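Local coordinates for putative molybdenum cofactor biosynthesis protein D2 (MoaD2) / thiamine S (Mycobacterium smegmatis, PDB 6JC0) that probably serves as the small sulfur-carrier subunit of molybdopterin synthase in molybdenum cofactor biosynthesis, as in other MoaD-family proteins, at residues B[7-17]-B[73-83]; B[16-26]-B[43-53]. One frame throughout, in Å; residues are numbered along the deposited sequence.

Contact 1 joins the first and last strands of the ubiquitin-like beta-grasp fold, 6-13 and 77-82, side by side in the mixed sheet. Contact 2 lies between them in sequence, except that Ala16 and Ala17 belong to both: it sets helix 16-21 and the turn into strand 25-31 against helices 36-44 and 48-54. The two centres are about 12 Å apart. Strand 6-13 lies between strands 25-31 and 77-82 in the sheet, so both contacts reach that sheet, and they meet where Tyr13 OH approaches Glu26 OE2 at 2.6 Å. Contact 1 thus builds the middle of the sheet, and contact 2 the helical layer next to it.

Contact 1. Residues B[7-17]-B[73-83]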
loop_
_atom_site.group_PDB
_atom_site.type_symbol
_atom_site.label_atom_id
_atom_site.label_comp_id
_atom_site.label_asym_id
_atom_site.label_seq_id
_atom_site.Cartn_x
_atom_site.Cartn_y
_atom_site.Cartn_z
ATOM N N VAL B 7 23.506 -45.972 10.693
ATOM C CA VAL B 7 23.968 -44.732 10.103
ATOM C C VAL B 7 23.701 -43.583 11.075
ATOM O O VAL B 7 22.684 -43.576 11.769
ATOM C CB VAL B 7 23.283 -44.481 8.742
ATOM C CG1 VAL B 7 21.778 -44.315 8.904
ATOM C CG2 VAL B 7 23.872 -43.288 8.083
ATOM N N ARG B 8 24.620 -42.629 11.151
ATOM C CA ARG B 8 24.470 -41.547 12.116
ATOM C C ARG B 8 23.785 -40.327 11.510
ATOM O O ARG B 8 24.232 -39.777 10.505
ATOM C CB ARG B 8 25.825 -41.149 12.700
ATOM C CG ARG B 8 25.721 -40.082 13.776
ATOM C CD ARG B 8 26.982 -39.997 14.617
ATOM N NE ARG B 8 27.137 -41.157 15.492
ATOM C CZ ARG B 8 26.560 -41.273 16.685
ATOM N NH1 ARG B 8 25.782 -40.302 17.145
ATOM N NH2 ARG B 8 26.758 -42.360 17.416
ATOM N N VAL B 9 22.694 -39.911 12.139
ATOM C CA VAL B 9 21.904 -38.786 11.657
ATOM C C VAL B 9 21.910 -37.646 12.666
ATOM O O VAL B 9 21.681 -37.856 13.857
ATOM C CB VAL B 9 20.441 -39.209 11.373
ATOM C CG1 VAL B 9 19.526 -37.992 11.289
ATOM C CG2 VAL B 9 20.361 -40.035 10.098
ATOM N N THR B 10 22.186 -36.439 12.187
ATOM C CA THR B 10 22.053 -35.250 13.010
ATOM C C THR B 10 20.647 -34.682 12.842
ATOM O O THR B 10 20.173 -34.488 11.722
ATOM C CB THR B 10 23.104 -34.181 12.643
ATOM O OG1 THR B 10 24.416 -34.741 12.766
ATOM C CG2 THR B 10 22.992 -32.970 13.563
ATOM N N VAL B 11 19.969 -34.444 13.958
ATOM C CA VAL B 11 18.636 -33.861 13.916
ATOM C C VAL B 11 18.675 -32.442 14.461
ATOM O O VAL B 11 19.157 -32.214 15.566
ATOM C CB VAL B 11 17.614 -34.690 14.728
ATOM C CG1 VAL B 11 16.241 -34.014 14.705
ATOM C CG2 VAL B 11 17.519 -36.107 14.183
ATOM N N ARG B 12 18.176 -31.492 13.679
ATOM C CA ARG B 12 18.053 -30.116 14.141
ATOM C C ARG B 12 16.584 -29.767 14.335
ATOM O O ARG B 12 15.789 -29.857 13.397
ATOM C CB ARG B 12 18.708 -29.140 13.153
ATOM C CG ARG B 12 20.200 -29.372 12.944
ATOM C CD ARG B 12 20.861 -28.215 12.198
ATOM N NE ARG B 12 20.331 -28.055 10.845
ATOM C CZ ARG B 12 20.663 -27.065 10.020
ATOM N NH1 ARG B 12 21.527 -26.134 10.406
ATOM N NH2 ARG B 12 20.123 -27.001 8.810
ATOM N N TYR B 13 16.228 -29.387 15.559
ATOM C CA TYR B 13 14.862 -28.985 15.879
ATOM C C TYR B 13 14.704 -27.472 15.770
ATOM O O TYR B 13 15.598 -26.720 16.156
ATOM C CB TYR B 13 14.476 -29.436 17.293
ATOM C CG TYR B 13 14.517 -30.929 17.514
ATOM C CD1 TYR B 13 13.442 -31.731 17.155
ATOM C CD2 TYR B 13 15.627 -31.537 18.091
ATOM C CE1 TYR B 13 13.472 -33.100 17.359
ATOM C CE2 TYR B 13 15.667 -32.903 18.294
ATOM C CZ TYR B 13 14.585 -33.679 17.928
ATOM O OH TYR B 13 14.617 -35.040 18.125
ATOM N N PHE B 14 13.559 -27.026 15.268
ATOM C CA PHE B 14 13.307 -25.593 15.155
ATOM C C PHE B 14 12.009 -25.170 15.829
ATOM O O PHE B 14 11.033 -25.928 15.868
ATOM C CB PHE B 14 13.300 -25.174 13.684
ATOM C CG PHE B 14 14.652 -25.211 13.055
ATOM C CD1 PHE B 14 15.116 -26.370 12.455
ATOM C CD2 PHE B 14 15.481 -24.103 13.106
ATOM C CE1 PHE B 14 16.373 -26.414 11.895
ATOM C CE2 PHE B 14 16.740 -24.142 12.546
ATOM C CZ PHE B 14 17.186 -25.298 11.939
ATOM N N ALA B 15 12.032 -23.955 16.370
ATOM C CA ALA B 15 10.874 -23.311 16.989
ATOM C C ALA B 15 10.142 -24.227 17.960
ATOM O O ALA B 15 10.722 -24.686 18.944
ATOM C CB ALA B 15 9.924 -22.808 15.918
ATOM N N ALA B 16 8.872 -24.497 17.671
ATOM C CA ALA B 16 8.041 -25.317 18.547
ATOM C C ALA B 16 8.627 -26.712 18.773
ATOM O O ALA B 16 8.480 -27.275 19.853
ATOM C CB ALA B 16 6.630 -25.428 17.987
ATOM N N ALA B 17 9.281 -27.269 17.758
ATOM C CA ALA B 17 9.894 -28.587 17.894
ATOM C C ALA B 17 11.038 -28.550 18.903
ATOM O O ALA B 17 11.119 -29.398 19.800
ATOM C CB ALA B 17 10.385 -29.092 16.539
ATOM N N LEU B 73 16.837 -43.506 4.857
ATOM C CA LEU B 73 18.065 -42.863 5.305
ATOM C C LEU B 73 19.216 -43.869 5.247
ATOM O O LEU B 73 19.301 -44.764 6.079
ATOM C CB LEU B 73 17.887 -42.306 6.720
ATOM C CG LEU B 73 16.778 -41.253 6.846
ATOM C CD1 LEU B 73 16.351 -41.045 8.296
ATOM C CD2 LEU B 73 17.233 -39.929 6.232
ATOM N N VAL B 74 20.094 -43.731 4.255
ATOM C CA VAL B 74 21.126 -44.743 4.013
ATOM C C VAL B 74 22.537 -44.176 4.064
ATOM O O VAL B 74 23.510 -44.873 3.772
ATOM C CB VAL B 74 20.926 -45.427 2.653
ATOM C CG1 VAL B 74 19.628 -46.217 2.650
ATOM C CG2 VAL B 74 20.938 -44.398 1.533
ATOM N N THR B 75 22.639 -42.911 4.448
ATOM C CA THR B 75 23.910 -42.210 4.477
ATOM C C THR B 75 23.842 -41.167 5.580
ATOM O O THR B 75 22.769 -40.623 5.834
ATOM C CB THR B 75 24.222 -41.554 3.104
ATOM O OG1 THR B 75 25.329 -40.654 3.232
ATOM C CG2 THR B 75 23.012 -40.795 2.580
ATOM N N PRO B 76 24.971 -40.918 6.271
ATOM C CA PRO B 76 25.009 -39.902 7.331
ATOM C C PRO B 76 24.440 -38.583 6.831
ATOM O O PRO B 76 24.769 -38.154 5.725
ATOM C CB PRO B 76 26.498 -39.788 7.654
ATOM C CG PRO B 76 27.029 -41.151 7.343
ATOM C CD PRO B 76 26.263 -41.615 6.136
ATOM N N GLN B 77 23.588 -37.960 7.635
ATOM C CA GLN B 77 22.703 -36.911 7.145
ATOM C C GLN B 77 22.280 -35.948 8.234
ATOM O O GLN B 77 22.284 -36.295 9.412
ATOM C CB GLN B 77 21.446 -37.538 6.553
ATOM C CG GLN B 77 21.297 -37.434 5.070
ATOM C CD GLN B 77 20.089 -38.206 4.599
ATOM O OE1 GLN B 77 19.014 -37.643 4.415
ATOM N NE2 GLN B 77 20.257 -39.509 4.413
ATOM N N THR B 78 21.878 -34.748 7.830
ATOM C CA THR B 78 21.235 -33.821 8.746
ATOM C C THR B 78 19.748 -33.752 8.428
ATOM O O THR B 78 19.360 -33.463 7.296
ATOM C CB THR B 78 21.851 -32.418 8.663
ATOM O OG1 THR B 78 23.237 -32.489 9.015
ATOM C CG2 THR B 78 21.142 -31.468 9.615
ATOM N N VAL B 79 18.916 -34.045 9.421
ATOM C CA VAL B 79 17.473 -33.940 9.257
ATOM C C VAL B 79 16.943 -32.743 10.049
ATOM O O VAL B 79 17.099 -32.679 11.272
ATOM C CB VAL B 79 16.748 -35.224 9.715
ATOM C CG1 VAL B 79 15.238 -35.055 9.600
ATOM C CG2 VAL B 79 17.209 -36.424 8.903
ATOM N N ASP B 80 16.330 -31.793 9.351
ATOM C CA ASP B 80 15.742 -30.624 10.009
ATOM C C ASP B 80 14.248 -30.817 10.269
ATOM O O ASP B 80 13.510 -31.261 9.390
ATOM C CB ASP B 80 15.956 -29.358 9.170
ATOM C CG ASP B 80 17.409 -28.913 9.130
ATOM O OD1 ASP B 80 18.240 -29.508 9.842
ATOM O OD2 ASP B 80 17.720 -27.956 8.393
ATOM N N VAL B 81 13.810 -30.465 11.474
ATOM C CA VAL B 81 12.405 -30.563 11.852
ATOM C C VAL B 81 11.741 -29.185 11.849
ATOM O O VAL B 81 12.035 -28.340 12.702
ATOM C CB VAL B 81 12.241 -31.201 13.250
ATOM C CG1 VAL B 81 10.771 -31.317 13.602
ATOM C CG2 VAL B 81 12.913 -32.562 13.291
ATOM N N LEU B 82 10.832 -28.972 10.898
ATOM C CA LEU B 82 10.247 -27.654 10.656
ATOM C C LEU B 82 8.753 -27.601 10.969
ATOM O O LEU B 82 7.947 -28.204 10.262
ATOM C CB LEU B 82 10.467 -27.234 9.192
ATOM C CG LEU B 82 11.782 -26.567 8.772
ATOM C CD1 LEU B 82 12.967 -27.488 8.961
ATOM C CD2 LEU B 82 11.704 -26.093 7.324
ATOM N N PRO B 83 8.374 -26.864 12.024
ATOM C CA PRO B 83 6.953 -26.652 12.318
ATOM C C PRO B 83 6.290 -25.823 11.225
ATOM O O PRO B 83 7.002 -25.233 10.407
ATOM C CB PRO B 83 6.974 -25.888 13.652
ATOM C CG PRO B 83 8.321 -26.171 14.236
ATOM C CD PRO B 83 9.240 -26.262 13.048
#
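The Arg12 guanidinium meets Asp80 at its edge, with OD1 in its plane and OD2 tilted from it; over one face, 4.3 Å above the plane, stands Phe14 CZ of the same segment. The Phe14 ring receives Val81 O at its own edge, and Val11 CG1, from the same strand, sits over one face of the Tyr13 ring, toward its rim. These groups line the parallel pairing of the first and last strands, the centre of the ubiquitin-like beta-grasp sheet of the MoaD/ThiS family. The ladder is regular: Thr10 N binds Gln77 O, Val79 N binds Thr10 O, Arg12 N reaches Val79 O and Val81 N reaches Arg12 O. It weakens at both ends, with Gln77 N to Arg8 O at 3.5 Å and Phe14 N to Val81 O at 3.3 Å.

On one face of the sheet, Val9, Val11, Tyr13, Val79 and Val81 form an apolar layer, in which Val11, Tyr13 and Val79 pack on Leu39 and Leu43 of helix 36-44. Val9 CG1 meets Val79 CG2 at 3.7 Å, and Val81 divides its branches: CG2 packs on Val11 CG1 and the Tyr13 ring, CG1 on Ala17 CB at the start of helix 16-21. Pro83 lies under that helix start, with CG 3.2 Å from Phe14 O.

The other face carries Thr10, Arg12, Thr78 and Asp80. With CG anti to the carbonyl carbon in both Arg12 (chi1 -61°) and Asp80, the two chains run side by side. Glu63 also pairs with Arg12 NH2, and a polar side chain of another protein chain binds Asp80 OD2. Arg12 grips the carboxylate side-on, NE to OD1 at 2.7 Å and NH2 to the syn lone pair of OD2 at 2.6 Å, the two planes turned 41° from each other.

Contact 2. Residues B[16-26]-B[43-53]; sequences AAAAAAGIETE and LGARNPELARV
The helical layer of the beta-grasp fold supplies this contact: helices 16-21 and 48-53 pack nearly antiparallel, their segment axes 164° apart and 8.3 Å from each other at closest. Small side chains permit the approach. Ala20 CB rests on the backbone of Leu50, 3.6 Å from its CA, and also touches Val53 CG2. The other Val53 branch, CG1, lies against the first turn of the opposite helix, 3.8 Å from Ala17 N. Leu50 holds CG anti to the backbone N (chi1 177°), which sends the chain across helix 16-21 with its two methyls spread along the helix axis; CD2 meets Ala21 CB at 3.9 Å while CD1 lies near Ala17 O.

Asn47 ties the end of one helix to the beginning of the other. It is the N-cap of helix 48-53, its OD1 accepting from Leu50 N at 2.7 Å, and its ND2 donates to Ala20 O at 3.2 Å from well outside the carbonyl plane. One amide thus serves both helices, which should fix its rotation.

After Gly22, which leaves the helix with positive phi, the chain turns to Ile23 and Glu26, where Arg46 meets it. Ile23 CD1 lies over one face of the guanidinium, and NH2 forms a salt bridge with Glu26 OE2 at 2.9 Å, though the hydrogen bond within it is weak. OE1 lies at the guanidinium edge, in plane; the carboxylate plane stands 74° away. A water accepts from Arg46 NE and donates to Leu43 O and Glu26 OE2.

Tyr13 OH of strand 6-13 also binds Glu26 OE2. Leu43 of helix 36-44 and Ala18 of helix 16-21 both touch Tyr13, while Arg46 meets strand 25-31 through Glu26.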
loop_
_atom_site.group_PDB
_atom_site.type_symbol
_atom_site.label_atom_id
_atom_site.label_comp_id
_atom_site.label_asym_id
_atom_site.label_seq_id
_atom_site.Cartn_x
_atom_site.Cartn_y
_atom_site.Cartn_z
ATOM N N ALA B 16 8.872 -24.497 17.671
ATOM C CA ALA B 16 8.041 -25.317 18.547
ATOM C C ALA B 16 8.627 -26.712 18.773
ATOM O O ALA B 16 8.480 -27.275 19.853
ATOM C CB ALA B 16 6.630 -25.428 17.987
ATOM N N ALA B 17 9.281 -27.269 17.758
ATOM C CA ALA B 17 9.894 -28.587 17.894
ATOM C C ALA B 17 11.038 -28.550 18.903
ATOM O O ALA B 17 11.119 -29.398 19.800
ATOM C CB ALA B 17 10.385 -29.092 16.539
ATOM N N ALA B 18 11.914 -27.559 18.760
ATOM C CA ALA B 18 13.010 -27.358 19.704
ATOM C C ALA B 18 12.480 -27.146 21.111
ATOM O O ALA B 18 13.041 -27.661 22.079
ATOM C CB ALA B 18 13.876 -26.170 19.280
ATOM N N ALA B 19 11.395 -26.383 21.219
ATOM C CA ALA B 19 10.800 -26.087 22.512
ATOM C C ALA B 19 10.286 -27.361 23.175
ATOM O O ALA B 19 10.494 -27.577 24.363
ATOM C CB ALA B 19 9.676 -25.071 22.361
ATOM N N ALA B 20 9.627 -28.209 22.395
ATOM C CA ALA B 20 9.051 -29.436 22.931
ATOM C C ALA B 20 10.123 -30.485 23.227
ATOM O O ALA B 20 10.011 -31.242 24.193
ATOM C CB ALA B 20 8.013 -29.993 21.964
ATOM N N ALA B 21 11.161 -30.523 22.398
ATOM C CA ALA B 21 12.241 -31.491 22.569
ATOM C C ALA B 21 13.170 -31.103 23.714
ATOM O O ALA B 21 13.854 -31.954 24.284
ATOM C CB ALA B 21 13.037 -31.638 21.276
ATOM N N GLY B 22 13.202 -29.815 24.039
ATOM C CA GLY B 22 14.075 -29.324 25.091
ATOM C C GLY B 22 15.493 -29.089 24.607
ATOM O O GLY B 22 16.327 -28.553 25.335
ATOM N N ILE B 23 15.766 -29.489 23.370
ATOM C CA ILE B 23 17.087 -29.310 22.778
ATOM C C ILE B 23 16.974 -28.766 21.362
ATOM O O ILE B 23 15.913 -28.836 20.744
ATOM C CB ILE B 23 17.886 -30.628 22.741
ATOM C CG1 ILE B 23 17.102 -31.704 21.985
ATOM C CG2 ILE B 23 18.224 -31.095 24.152
ATOM C CD1 ILE B 23 17.851 -33.014 21.826
ATOM N N GLU B 24 18.076 -28.229 20.852
ATOM C CA GLU B 24 18.101 -27.679 19.504
ATOM C C GLU B 24 18.590 -28.716 18.503
ATOM O O GLU B 24 18.245 -28.669 17.323
ATOM C CB GLU B 24 18.988 -26.437 19.451
ATOM C CG GLU B 24 18.542 -25.337 20.396
ATOM C CD GLU B 24 19.482 -24.152 20.389
ATOM O OE1 GLU B 24 19.658 -23.535 19.315
ATOM O OE2 GLU B 24 20.048 -23.841 21.459
ATOM N N THR B 25 19.392 -29.654 18.987
ATOM C CA THR B 25 19.978 -30.661 18.121
ATOM C C THR B 25 20.332 -31.924 18.899
ATOM O O THR B 25 20.501 -31.891 20.116
ATOM C CB THR B 25 21.247 -30.129 17.419
ATOM O OG1 THR B 25 21.612 -31.010 16.348
ATOM C CG2 THR B 25 22.407 -30.021 18.406
ATOM N N GLU B 26 20.420 -33.041 18.187
ATOM C CA GLU B 26 20.970 -34.265 18.752
ATOM C C GLU B 26 21.521 -35.119 17.627
ATOM O O GLU B 26 21.142 -34.948 16.466
ATOM C CB GLU B 26 19.918 -35.042 19.551
ATOM C CG GLU B 26 18.725 -35.519 18.736
ATOM C CD GLU B 26 17.761 -36.366 19.549
ATOM O OE1 GLU B 26 18.194 -37.385 20.124
ATOM O OE2 GLU B 26 16.566 -36.011 19.615
ATOM N N LEU B 43 11.842 -40.265 17.178
ATOM C CA LEU B 43 12.019 -38.942 17.772
ATOM C C LEU B 43 10.865 -38.594 18.714
ATOM O O LEU B 43 11.063 -37.966 19.758
ATOM C CB LEU B 43 12.131 -37.871 16.685
ATOM C CG LEU B 43 13.315 -37.918 15.719
ATOM C CD1 LEU B 43 13.274 -36.702 14.798
ATOM C CD2 LEU B 43 14.637 -37.993 16.475
ATOM N N GLY B 44 9.659 -39.001 18.335
ATOM C CA GLY B 44 8.469 -38.653 19.088
ATOM C C GLY B 44 8.332 -39.425 20.385
ATOM O O GLY B 44 7.587 -39.026 21.280
ATOM N N ALA B 45 9.060 -40.532 20.493
ATOM C CA ALA B 45 9.007 -41.364 21.686
ATOM C C ALA B 45 9.602 -40.637 22.897
ATOM O O ALA B 45 9.404 -41.051 24.039
ATOM C CB ALA B 45 9.726 -42.679 21.441
ATOM N N ARG B 46 10.326 -39.550 22.634
ATOM C CA ARG B 46 10.914 -38.724 23.689
ATOM C C ARG B 46 9.861 -38.270 24.703
ATOM O O ARG B 46 9.938 -38.601 25.885
ATOM C CB ARG B 46 11.619 -37.509 23.077
ATOM C CG ARG B 46 12.201 -36.534 24.095
ATOM C CD ARG B 46 12.986 -35.417 23.414
ATOM N NE ARG B 46 14.143 -35.933 22.688
ATOM C CZ ARG B 46 15.366 -36.034 23.201
ATOM N NH1 ARG B 46 15.598 -35.648 24.447
ATOM N NH2 ARG B 46 16.358 -36.521 22.466
ATOM N N ASN B 47 8.880 -37.512 24.230
ATOM C CA ASN B 47 7.770 -37.077 25.065
ATOM C C ASN B 47 6.545 -36.804 24.201
ATOM O O ASN B 47 6.676 -36.499 23.016
ATOM C CB ASN B 47 8.153 -35.833 25.884
ATOM C CG ASN B 47 8.472 -34.626 25.015
ATOM O OD1 ASN B 47 7.576 -33.976 24.489
ATOM N ND2 ASN B 47 9.754 -34.315 24.875
ATOM N N PRO B 48 5.347 -36.942 24.784
ATOM C CA PRO B 48 4.095 -36.705 24.059
ATOM C C PRO B 48 3.997 -35.318 23.427
ATOM O O PRO B 48 3.351 -35.177 22.391
ATOM C CB PRO B 48 3.033 -36.871 25.145
ATOM C CG PRO B 48 3.641 -37.838 26.095
ATOM C CD PRO B 48 5.103 -37.500 26.126
ATOM N N GLU B 49 4.619 -34.316 24.043
ATOM C CA GLU B 49 4.545 -32.949 23.537
ATOM C C GLU B 49 5.276 -32.827 22.203
ATOM O O GLU B 49 4.747 -32.256 21.249
ATOM C CB GLU B 49 5.126 -31.956 24.547
ATOM C CG GLU B 49 4.520 -32.040 25.942
ATOM C CD GLU B 49 5.214 -33.062 26.827
ATOM O OE1 GLU B 49 5.126 -34.273 26.529
ATOM O OE2 GLU B 49 5.853 -32.653 27.818
ATOM N N LEU B 50 6.490 -33.361 22.140
ATOM C CA LEU B 50 7.243 -33.367 20.891
ATOM C C LEU B 50 6.493 -34.177 19.842
ATOM O O LEU B 50 6.334 -33.735 18.704
ATOM C CB LEU B 50 8.651 -33.931 21.094
ATOM C CG LEU B 50 9.488 -34.041 19.817
ATOM C CD1 LEU B 50 9.591 -32.688 19.120
ATOM C CD2 LEU B 50 10.870 -34.614 20.106
ATOM N N ALA B 51 6.024 -35.357 20.244
ATOM C CA ALA B 51 5.259 -36.229 19.358
ATOM C C ALA B 51 4.082 -35.473 18.750
ATOM O O ALA B 51 3.779 -35.624 17.565
ATOM C CB ALA B 51 4.771 -37.457 20.112
ATOM N N ARG B 52 3.442 -34.648 19.574
ATOM C CA ARG B 52 2.313 -33.826 19.154
ATOM C C ARG B 52 2.734 -32.777 18.119
ATOM O O ARG B 52 2.096 -32.629 17.078
ATOM C CB ARG B 52 1.684 -33.145 20.374
ATOM C CG ARG B 52 0.179 -32.952 20.289
ATOM C CD ARG B 52 -0.391 -32.345 21.573
ATOM N NE ARG B 52 -0.100 -33.158 22.754
ATOM C CZ ARG B 52 0.697 -32.777 23.749
ATOM N NH1 ARG B 52 1.282 -31.586 23.715
ATOM N NH2 ARG B 52 0.905 -33.584 24.783
ATOM N N VAL B 53 3.813 -32.057 18.410
ATOM C CA VAL B 53 4.322 -31.032 17.504
ATOM C C VAL B 53 4.771 -31.629 16.171
ATOM O O VAL B 53 4.556 -31.031 15.113
ATOM C CB VAL B 53 5.494 -30.253 18.144
ATOM C CG1 VAL B 53 6.262 -29.442 17.096
ATOM C CG2 VAL B 53 4.979 -29.342 19.252
HETATM O O HOH W 1 13.461 -36.939 20.106
#